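Local coordinates for deoxyhypusine synthase, putative (Entamoeba histolytica, PDB 7L9R), which probably acts as a deoxyhypusine synthase, an NAD-dependent transferase that would convert a lysine of the translation factor eIF5A to deoxyhypusine, at residues Thr166-Leu175 and Leu226-Leu234; Pro189-Glu198 and Ala211-Leu222. One frame throughout, in Å; residues are numbered along the deposited sequence.

How the contacts relate
Contact 2 lies deeper, its centre about 11 Å from the centre of the chain, against about 23 Å for contact 1, whose apolar face is largely buried but whose flank carries partly exposed lysines and a glutamate. Their chemistry follows suit: contact 1 joins two helices by interlocking side chains and a salt-bridge network, whereas contact 2 sets a helix on the sheet's end strand, the turn after it and the end of helix 206-212 with apolar packing, a CH···O contact and one bridging water. Along the chain contact 2 is nested within contact 1, and the two centres stand about 16 Å apart. They touch where Phe173 CZ packs on Met196 CG (3.5 Å) and where Phe227 meets Leu222.

Contact 1 (Thr166-Leu175 and Leu226-Leu234); sequences TKQWLKEFIL and LFGTCITEL
The Phe227 ring takes Ile174 CD1 over one face, 4.0 Å above the plane and displaced toward the rim, while Leu170 CD2 and Phe173 CE2 come to its edge. Phe173 and Phe227 cross at about a right angle as side chains, but their ring planes are inclined at nearer 57°; Phe227 CE1 lies at the edge of the Phe173 ring, in its plane, 4.0 Å from Phe173 CE2. With CG anti to the backbone N (chi1 -172°), the Phe227 ring swings toward helix 166-175 although its CB does not point there. The packing is knobs-into-holes in both directions. Ile174 enters a hole formed by Phe227, Cys230, Ile231 and Leu234, with CD1 on Ile231 CG1 and CG2 3.7 Å from Leu234 CD1. Cys230 fits among Lys167, Leu170, Lys171 and Ile174, its SG 3.8 Å from Lys167 CG. At the more open flank Glu233 joins two lysines in a salt-bridge network. Lys171, extended beyond CG, brings NZ nearly along the C-O axis of Glu233 OE1 (2.7 Å); Lys167 NZ, on a chain bent at chi2 and chi3, reaches the syn lone pair of Glu233 OE2 (3.0 Å). Using both oxygens probably restrains the carboxylate's rotation. The aliphatic part of Lys167 also crosses Leu226, its CD 3.8 Å from Leu226 CD1. The helix axes pass 9.4 Å apart at a crossing angle of -66°. Helix 124-130 packs beside the pair, its Glu126 accepting a hydrogen bond from Phe227 N; helix 189-200 meets Phe173 through Met195 and Arg199, and a second subunit packs Val247 on Ile231.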
loop_
_atom_site.group_PDB
_atom_site.type_symbol
_atom_site.label_atom_id
_atom_site.label_comp_id
_atom_site.label_asym_id
_atom_site.label_seq_id
_atom_site.Cartn_x
_atom_site.Cartn_y
_atom_site.Cartn_z
ATOM N N THR B 166 -3.879 27.785 21.398
ATOM C CA THR B 166 -2.561 27.515 20.841
ATOM C C THR B 166 -2.162 28.590 19.838
ATOM O O THR B 166 -1.012 29.046 19.841
ATOM C CB THR B 166 -2.545 26.131 20.197
ATOM O OG1 THR B 166 -2.978 25.162 21.159
ATOM C CG2 THR B 166 -1.142 25.775 19.703
ATOM N N LYS B 167 -3.099 29.007 18.975
ATOM C CA LYS B 167 -2.804 30.056 18.002
ATOM C C LYS B 167 -2.478 31.374 18.692
ATOM O O LYS B 167 -1.572 32.102 18.265
ATOM C CB LYS B 167 -3.981 30.241 17.039
ATOM C CG LYS B 167 -4.123 29.151 15.994
ATOM C CD LYS B 167 -4.592 29.719 14.663
ATOM C CE LYS B 167 -6.102 29.699 14.542
ATOM N NZ LYS B 167 -6.542 29.717 13.118
ATOM N N GLN B 168 -3.220 31.708 19.753
ATOM C CA GLN B 168 -2.946 32.938 20.488
ATOM C C GLN B 168 -1.551 32.903 21.096
ATOM O O GLN B 168 -0.802 33.882 21.010
ATOM C CB GLN B 168 -4.001 33.152 21.575
ATOM N N TRP B 169 -1.178 31.769 21.691
ATOM C CA TRP B 169 0.163 31.619 22.245
ATOM C C TRP B 169 1.226 31.797 21.167
ATOM O O TRP B 169 2.183 32.562 21.341
ATOM C CB TRP B 169 0.292 30.246 22.914
ATOM C CG TRP B 169 1.529 30.073 23.751
ATOM C CD1 TRP B 169 1.646 30.287 25.100
ATOM C CD2 TRP B 169 2.823 29.647 23.301
ATOM N NE1 TRP B 169 2.929 30.026 25.510
ATOM C CE2 TRP B 169 3.671 29.626 24.429
ATOM C CE3 TRP B 169 3.349 29.291 22.055
ATOM C CZ2 TRP B 169 5.015 29.259 24.348
ATOM C CZ3 TRP B 169 4.681 28.926 21.974
ATOM C CH2 TRP B 169 5.499 28.912 23.114
ATOM N N LEU B 170 1.077 31.088 20.044
ATOM C CA LEU B 170 2.050 31.208 18.962
ATOM C C LEU B 170 2.133 32.637 18.453
ATOM O O LEU B 170 3.223 33.130 18.138
ATOM C CB LEU B 170 1.695 30.256 17.820
ATOM C CG LEU B 170 1.816 28.768 18.130
ATOM C CD1 LEU B 170 1.203 27.942 17.013
ATOM C CD2 LEU B 170 3.274 28.394 18.348
ATOM N N LYS B 171 0.990 33.316 18.345
ATOM C CA LYS B 171 0.999 34.679 17.829
ATOM C C LYS B 171 1.681 35.633 18.801
ATOM O O LYS B 171 2.430 36.524 18.383
ATOM C CB LYS B 171 -0.426 35.136 17.524
ATOM C CG LYS B 171 -1.018 34.510 16.280
ATOM C CD LYS B 171 -2.478 34.883 16.124
ATOM C CE LYS B 171 -3.047 34.329 14.837
ATOM N NZ LYS B 171 -4.496 34.638 14.699
ATOM N N GLU B 172 1.443 35.464 20.103
ATOM C CA GLU B 172 2.129 36.308 21.075
ATOM C C GLU B 172 3.633 36.080 21.028
ATOM O O GLU B 172 4.417 37.030 21.133
ATOM C CB GLU B 172 1.576 36.053 22.477
ATOM C CG GLU B 172 0.126 36.477 22.648
ATOM C CD GLU B 172 -0.374 36.281 24.061
ATOM O OE1 GLU B 172 0.411 36.517 25.007
ATOM O OE2 GLU B 172 -1.551 35.893 24.230
ATOM N N PHE B 173 4.052 34.826 20.837
ATOM C CA PHE B 173 5.472 34.530 20.691
ATOM C C PHE B 173 6.052 35.197 19.448
ATOM O O PHE B 173 7.138 35.784 19.501
ATOM C CB PHE B 173 5.671 33.013 20.654
ATOM C CG PHE B 173 7.017 32.579 20.142
ATOM C CD1 PHE B 173 8.139 32.629 20.954
ATOM C CD2 PHE B 173 7.146 32.065 18.859
ATOM C CE1 PHE B 173 9.378 32.209 20.484
ATOM C CE2 PHE B 173 8.376 31.645 18.380
ATOM C CZ PHE B 173 9.493 31.711 19.194
ATOM N N ILE B 174 5.339 35.125 18.325
ATOM C CA ILE B 174 5.832 35.740 17.096
ATOM C C ILE B 174 5.954 37.249 17.275
ATOM O O ILE B 174 6.937 37.866 16.847
ATOM C CB ILE B 174 4.914 35.373 15.916
ATOM C CG1 ILE B 174 5.036 33.882 15.607
ATOM C CG2 ILE B 174 5.283 36.190 14.682
ATOM C CD1 ILE B 174 3.951 33.346 14.695
ATOM N N LEU B 175 4.957 37.866 17.910
ATOM C CA LEU B 175 4.995 39.306 18.131
ATOM C C LEU B 175 6.066 39.702 19.144
ATOM O O LEU B 175 6.658 40.781 19.025
ATOM C CB LEU B 175 3.625 39.801 18.590
ATOM C CG LEU B 175 2.501 39.709 17.561
ATOM C CD1 LEU B 175 1.162 40.038 18.209
ATOM C CD2 LEU B 175 2.781 40.626 16.380
ATOM N N LEU B 226 0.688 24.875 11.637
ATOM C CA LEU B 226 -0.092 25.896 12.333
ATOM C C LEU B 226 0.744 27.141 12.615
ATOM O O LEU B 226 0.230 28.266 12.547
ATOM C CB LEU B 226 -0.654 25.325 13.634
ATOM C CG LEU B 226 -1.634 26.211 14.395
ATOM C CD1 LEU B 226 -2.858 26.491 13.534
ATOM C CD2 LEU B 226 -2.026 25.563 15.720
ATOM N N PHE B 227 2.040 26.960 12.902
ATOM C CA PHE B 227 2.944 28.101 13.043
ATOM C C PHE B 227 2.889 29.011 11.818
ATOM O O PHE B 227 2.839 30.239 11.950
ATOM C CB PHE B 227 4.377 27.620 13.299
ATOM C CG PHE B 227 5.344 28.725 13.657
ATOM C CD1 PHE B 227 5.472 29.161 14.964
ATOM C CD2 PHE B 227 6.137 29.313 12.688
ATOM C CE1 PHE B 227 6.360 30.174 15.293
ATOM C CE2 PHE B 227 7.022 30.322 13.009
ATOM C CZ PHE B 227 7.131 30.758 14.314
ATOM N N GLY B 228 2.878 28.429 10.616
ATOM C CA GLY B 228 2.802 29.249 9.416
ATOM C C GLY B 228 1.445 29.906 9.248
ATOM O O GLY B 228 1.355 31.065 8.838
ATOM N N THR B 229 0.373 29.188 9.595
ATOM C CA THR B 229 -0.958 29.793 9.607
ATOM C C THR B 229 -0.994 31.036 10.489
ATOM O O THR B 229 -1.575 32.060 10.109
ATOM C CB THR B 229 -1.994 28.778 10.093
ATOM O OG1 THR B 229 -1.933 27.600 9.280
ATOM C CG2 THR B 229 -3.402 29.372 10.037
ATOM N N CYS B 230 -0.364 30.970 11.667
ATOM C CA CYS B 230 -0.337 32.126 12.558
ATOM C C CYS B 230 0.450 33.278 11.957
ATOM O O CYS B 230 0.105 34.447 12.170
ATOM C CB CYS B 230 0.250 31.732 13.912
ATOM S SG CYS B 230 -0.777 30.571 14.812
ATOM N N ILE B 231 1.518 32.978 11.215
ATOM C CA ILE B 231 2.233 34.030 10.502
ATOM C C ILE B 231 1.312 34.694 9.489
ATOM O O ILE B 231 1.263 35.925 9.385
ATOM C CB ILE B 231 3.495 33.462 9.829
ATOM C CG1 ILE B 231 4.556 33.123 10.871
ATOM C CG2 ILE B 231 4.030 34.437 8.776
ATOM C CD1 ILE B 231 5.752 32.410 10.293
ATOM N N THR B 232 0.551 33.885 8.747
ATOM C CA THR B 232 -0.328 34.412 7.708
ATOM C C THR B 232 -1.405 35.310 8.304
ATOM O O THR B 232 -1.664 36.409 7.799
ATOM C CB THR B 232 -0.968 33.253 6.943
ATOM O OG1 THR B 232 0.043 32.514 6.243
ATOM C CG2 THR B 232 -1.997 33.771 5.950
ATOM N N GLU B 233 -2.030 34.863 9.397
ATOM C CA GLU B 233 -3.087 35.651 10.024
ATOM C C GLU B 233 -2.539 36.927 10.647
ATOM O O GLU B 233 -3.142 37.998 10.509
ATOM C CB GLU B 233 -3.817 34.801 11.062
ATOM C CG GLU B 233 -4.554 33.626 10.448
ATOM C CD GLU B 233 -5.180 32.715 11.481
ATOM O OE1 GLU B 233 -4.977 32.949 12.693
ATOM O OE2 GLU B 233 -5.886 31.769 11.076
ATOM N N LEU B 234 -1.385 36.839 11.317
ATOM C CA LEU B 234 -0.775 38.037 11.886
ATOM C C LEU B 234 -0.440 39.055 10.811
ATOM O O LEU B 234 -0.573 40.265 11.028
ATOM C CB LEU B 234 0.485 37.677 12.666
ATOM C CG LEU B 234 0.306 37.342 14.134
ATOM C CD1 LEU B 234 1.631 36.891 14.713
ATOM C CD2 LEU B 234 -0.195 38.585 14.843
#

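Contact 2 (Pro189-Glu198 and Ala211-Leu222); sequences PSQLITMMGE and AKNNITIFCPAL
Pro189, at the start of the helix, sets CB 3.4 Å from Cys219 O and also packs on Leu222 CD2. Ser190 lies close against the strand: its CA makes a CH···O contact with Ile217 O (3.2 Å), and its CB touches Thr216 CG2 at 3.6 Å. The Ser190 hydroxyl, placed between the backbone N and the carbonyl carbon (chi1 78°), is bound by Asp249 of helix 247-258. Ser190 O accepts from a water that in turn accepts from Ile217 N, a polar bridge between helix and strand. Leu192 CD1 meets Leu222 CD2 at 4.1 Å. Ile193 crosses Ile217 at about a right angle: Ile193 CG2 rests on Ile217 CD1 (4.0 Å), while Ile193 CD1 reaches Cys219 CB (3.9 Å). Farther along, Thr194 O lies against Ala211 CB, Met196 CE borders Leu222 CD2, and Glu198 CG packs on Ala211 CB. The helix runs at 127° to strand 216-218, their axes 7.0 Å apart. That strand forms one edge of the six-stranded parallel sheet, with the 3-2-1-4-5-6 order of a Rossmann-type fold, hydrogen-bonded to Ile118 and Thr120 of its neighbour; helix 124-130 adds Ile125 to Ile193 and Ile217, and helix 160-179 packs on Leu192 and Met196.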
loop_
_atom_site.group_PDB
_atom_site.type_symbol
_atom_site.label_atom_id
_atom_site.label_comp_id
_atom_site.label_asym_id
_atom_site.label_seq_id
_atom_site.Cartn_x
_atom_site.Cartn_y
_atom_site.Cartn_z
ATOM N N PRO B 189 14.534 27.384 12.097
ATOM C CA PRO B 189 13.517 26.620 12.840
ATOM C C PRO B 189 14.016 26.082 14.170
ATOM O O PRO B 189 13.328 26.232 15.189
ATOM C CB PRO B 189 13.149 25.500 11.861
ATOM C CG PRO B 189 13.362 26.117 10.526
ATOM C CD PRO B 189 14.569 27.006 10.671
ATOM N N SER B 190 15.217 25.498 14.202
ATOM C CA SER B 190 15.720 24.934 15.452
ATOM C C SER B 190 15.887 26.014 16.515
ATOM O O SER B 190 15.633 25.769 17.702
ATOM C CB SER B 190 17.048 24.213 15.220
ATOM O OG SER B 190 18.115 25.141 15.109
ATOM N N GLN B 191 16.301 27.221 16.109
ATOM C CA GLN B 191 16.407 28.321 17.063
ATOM C C GLN B 191 15.040 28.737 17.593
ATOM O O GLN B 191 14.881 28.968 18.796
ATOM C CB GLN B 191 17.096 29.524 16.424
ATOM C CG GLN B 191 18.533 29.303 16.022
ATOM C CD GLN B 191 19.076 30.474 15.216
ATOM O OE1 GLN B 191 18.367 31.457 14.970
ATOM N NE2 GLN B 191 20.337 30.376 14.803
ATOM N N LEU B 192 14.046 28.850 16.706
ATOM C CA LEU B 192 12.694 29.193 17.136
ATOM C C LEU B 192 12.138 28.146 18.087
ATOM O O LEU B 192 11.416 28.475 19.036
ATOM C CB LEU B 192 11.780 29.341 15.916
ATOM C CG LEU B 192 12.074 30.533 14.995
ATOM C CD1 LEU B 192 11.146 30.521 13.794
ATOM C CD2 LEU B 192 11.947 31.847 15.755
ATOM N N ILE B 193 12.451 26.874 17.836
ATOM C CA ILE B 193 11.914 25.805 18.666
ATOM C C ILE B 193 12.577 25.816 20.038
ATOM O O ILE B 193 11.937 25.519 21.051
ATOM C CB ILE B 193 12.061 24.455 17.944
ATOM C CG1 ILE B 193 11.167 24.457 16.696
ATOM C CG2 ILE B 193 11.684 23.297 18.885
ATOM C CD1 ILE B 193 11.393 23.299 15.750
ATOM N N THR B 194 13.866 26.159 20.095
ATOM C CA THR B 194 14.528 26.354 21.381
ATOM C C THR B 194 13.847 27.466 22.174
ATOM O O THR B 194 13.498 27.287 23.349
ATOM C CB THR B 194 16.009 26.674 21.159
ATOM O OG1 THR B 194 16.651 25.551 20.543
ATOM C CG2 THR B 194 16.702 26.987 22.477
ATOM N N MET B 195 13.628 28.618 21.531
ATOM C CA MET B 195 12.986 29.747 22.197
ATOM C C MET B 195 11.581 29.393 22.673
ATOM O O MET B 195 11.169 29.799 23.768
ATOM C CB MET B 195 12.947 30.951 21.256
ATOM C CG MET B 195 14.301 31.615 21.037
ATOM S SD MET B 195 14.283 32.766 19.637
ATOM C CE MET B 195 16.046 32.956 19.376
ATOM N N MET B 196 10.837 28.631 21.870
ATOM C CA MET B 196 9.493 28.219 22.270
ATOM C C MET B 196 9.544 27.291 23.481
ATOM O O MET B 196 8.741 27.429 24.414
ATOM C CB MET B 196 8.781 27.545 21.091
ATOM C CG MET B 196 8.243 28.528 20.049
ATOM S SD MET B 196 7.255 27.827 18.691
ATOM C CE MET B 196 8.519 27.218 17.570
ATOM N N GLY B 197 10.497 26.356 23.496
ATOM C CA GLY B 197 10.639 25.480 24.644
ATOM C C GLY B 197 10.915 26.246 25.921
ATOM O O GLY B 197 10.314 25.972 26.960
ATOM N N GLU B 198 11.815 27.234 25.854
ATOM C CA GLU B 198 12.105 28.058 27.023
ATOM C C GLU B 198 10.897 28.890 27.424
ATOM O O GLU B 198 10.638 29.084 28.616
ATOM C CB GLU B 198 13.306 28.967 26.750
ATOM C CG GLU B 198 14.582 28.213 26.400
ATOM C CD GLU B 198 15.695 29.112 25.863
ATOM O OE1 GLU B 198 15.394 30.169 25.255
ATOM O OE2 GLU B 198 16.879 28.755 26.063
ATOM N N ALA B 211 15.058 22.087 25.086
ATOM C CA ALA B 211 15.788 23.317 25.357
ATOM C C ALA B 211 16.623 23.188 26.627
ATOM O O ALA B 211 17.761 23.670 26.674
ATOM C CB ALA B 211 14.820 24.494 25.455
ATOM N N LYS B 212 16.082 22.534 27.665
ATOM C CA LYS B 212 16.846 22.361 28.900
ATOM C C LYS B 212 18.120 21.560 28.664
ATOM O O LYS B 212 19.196 21.937 29.141
ATOM C CB LYS B 212 16.004 21.672 29.979
ATOM C CG LYS B 212 15.114 22.581 30.816
ATOM C CD LYS B 212 14.936 21.986 32.233
ATOM C CE LYS B 212 13.603 22.373 32.879
ATOM N NZ LYS B 212 12.552 21.309 32.729
ATOM N N ASN B 213 18.029 20.460 27.913
ATOM C CA ASN B 213 19.162 19.561 27.737
ATOM C C ASN B 213 19.897 19.785 26.421
ATOM O O ASN B 213 20.705 18.938 26.020
ATOM C CB ASN B 213 18.710 18.106 27.866
ATOM C CG ASN B 213 18.144 17.801 29.237
ATOM O OD1 ASN B 213 18.507 18.450 30.215
ATOM N ND2 ASN B 213 17.272 16.805 29.322
ATOM N N ASN B 214 19.662 20.920 25.765
ATOM C CA ASN B 214 20.395 21.300 24.562
ATOM C C ASN B 214 20.318 20.199 23.512
ATOM O O ASN B 214 21.313 19.808 22.896
ATOM C CB ASN B 214 21.847 21.648 24.888
ATOM C CG ASN B 214 21.954 22.788 25.865
ATOM O OD1 ASN B 214 22.645 22.697 26.880
ATOM N ND2 ASN B 214 21.252 23.874 25.572
ATOM N N ILE B 215 19.112 19.688 23.320
ATOM C CA ILE B 215 18.830 18.757 22.244
ATOM C C ILE B 215 18.170 19.568 21.135
ATOM O O ILE B 215 17.070 20.110 21.304
ATOM C CB ILE B 215 17.974 17.581 22.726
ATOM C CG1 ILE B 215 18.828 16.710 23.666
ATOM C CG2 ILE B 215 17.453 16.768 21.549
ATOM C CD1 ILE B 215 18.046 15.815 24.603
ATOM N N THR B 216 18.870 19.681 20.012
ATOM C CA THR B 216 18.424 20.530 18.918
ATOM C C THR B 216 17.370 19.800 18.099
ATOM O O THR B 216 17.534 18.621 17.763
ATOM C CB THR B 216 19.620 20.926 18.051
ATOM O OG1 THR B 216 20.615 21.548 18.880
ATOM C CG2 THR B 216 19.202 21.892 16.944
ATOM N N ILE B 217 16.285 20.504 17.784
ATOM C CA ILE B 217 15.157 19.949 17.043
ATOM C C ILE B 217 15.101 20.633 15.681
ATOM O O ILE B 217 14.923 21.854 15.596
ATOM C CB ILE B 217 13.833 20.130 17.804
ATOM C CG1 ILE B 217 13.892 19.417 19.159
ATOM C CG2 ILE B 217 12.662 19.621 16.970
ATOM C CD1 ILE B 217 12.670 19.643 20.025
ATOM N N PHE B 218 15.275 19.851 14.623
ATOM C CA PHE B 218 15.170 20.343 13.259
ATOM C C PHE B 218 13.760 20.114 12.731
ATOM O O PHE B 218 13.150 19.069 12.984
ATOM C CB PHE B 218 16.190 19.649 12.355
ATOM C CG PHE B 218 17.610 19.883 12.770
ATOM C CD1 PHE B 218 18.255 21.061 12.441
ATOM C CD2 PHE B 218 18.291 18.933 13.517
ATOM C CE1 PHE B 218 19.566 21.290 12.833
ATOM C CE2 PHE B 218 19.603 19.154 13.919
ATOM C CZ PHE B 218 20.243 20.333 13.573
ATOM N N CYS B 219 13.240 21.110 12.016
ATOM C CA CYS B 219 11.909 21.037 11.427
ATOM C C CYS B 219 11.845 21.982 10.234
ATOM O O CYS B 219 11.281 23.079 10.336
ATOM C CB CYS B 219 10.829 21.378 12.460
ATOM S SG CYS B 219 9.134 21.126 11.874
ATOM N N PRO B 220 12.409 21.591 9.089
ATOM C CA PRO B 220 12.432 22.504 7.934
ATOM C C PRO B 220 11.055 22.972 7.497
ATOM O O PRO B 220 10.926 24.084 6.976
ATOM C CB PRO B 220 13.106 21.659 6.841
ATOM C CG PRO B 220 13.882 20.631 7.575
ATOM C CD PRO B 220 13.085 20.314 8.804
ATOM N N ALA B 221 10.014 22.174 7.713
ATOM C CA ALA B 221 8.668 22.548 7.303
ATOM C C ALA B 221 7.868 23.221 8.422
ATOM O O ALA B 221 6.632 23.200 8.377
ATOM C CB ALA B 221 7.925 21.319 6.773
ATOM N N LEU B 222 8.546 23.821 9.411
ATOM C CA LEU B 222 7.856 24.482 10.523
ATOM C C LEU B 222 6.801 25.473 10.034
ATOM O O LEU B 222 5.692 25.526 10.579
ATOM C CB LEU B 222 8.871 25.196 11.425
ATOM C CG LEU B 222 8.343 26.011 12.619
ATOM C CD1 LEU B 222 7.632 25.121 13.639
ATOM C CD2 LEU B 222 9.457 26.808 13.306
HETATM O O HOH W 1 16.165 23.173 18.888
#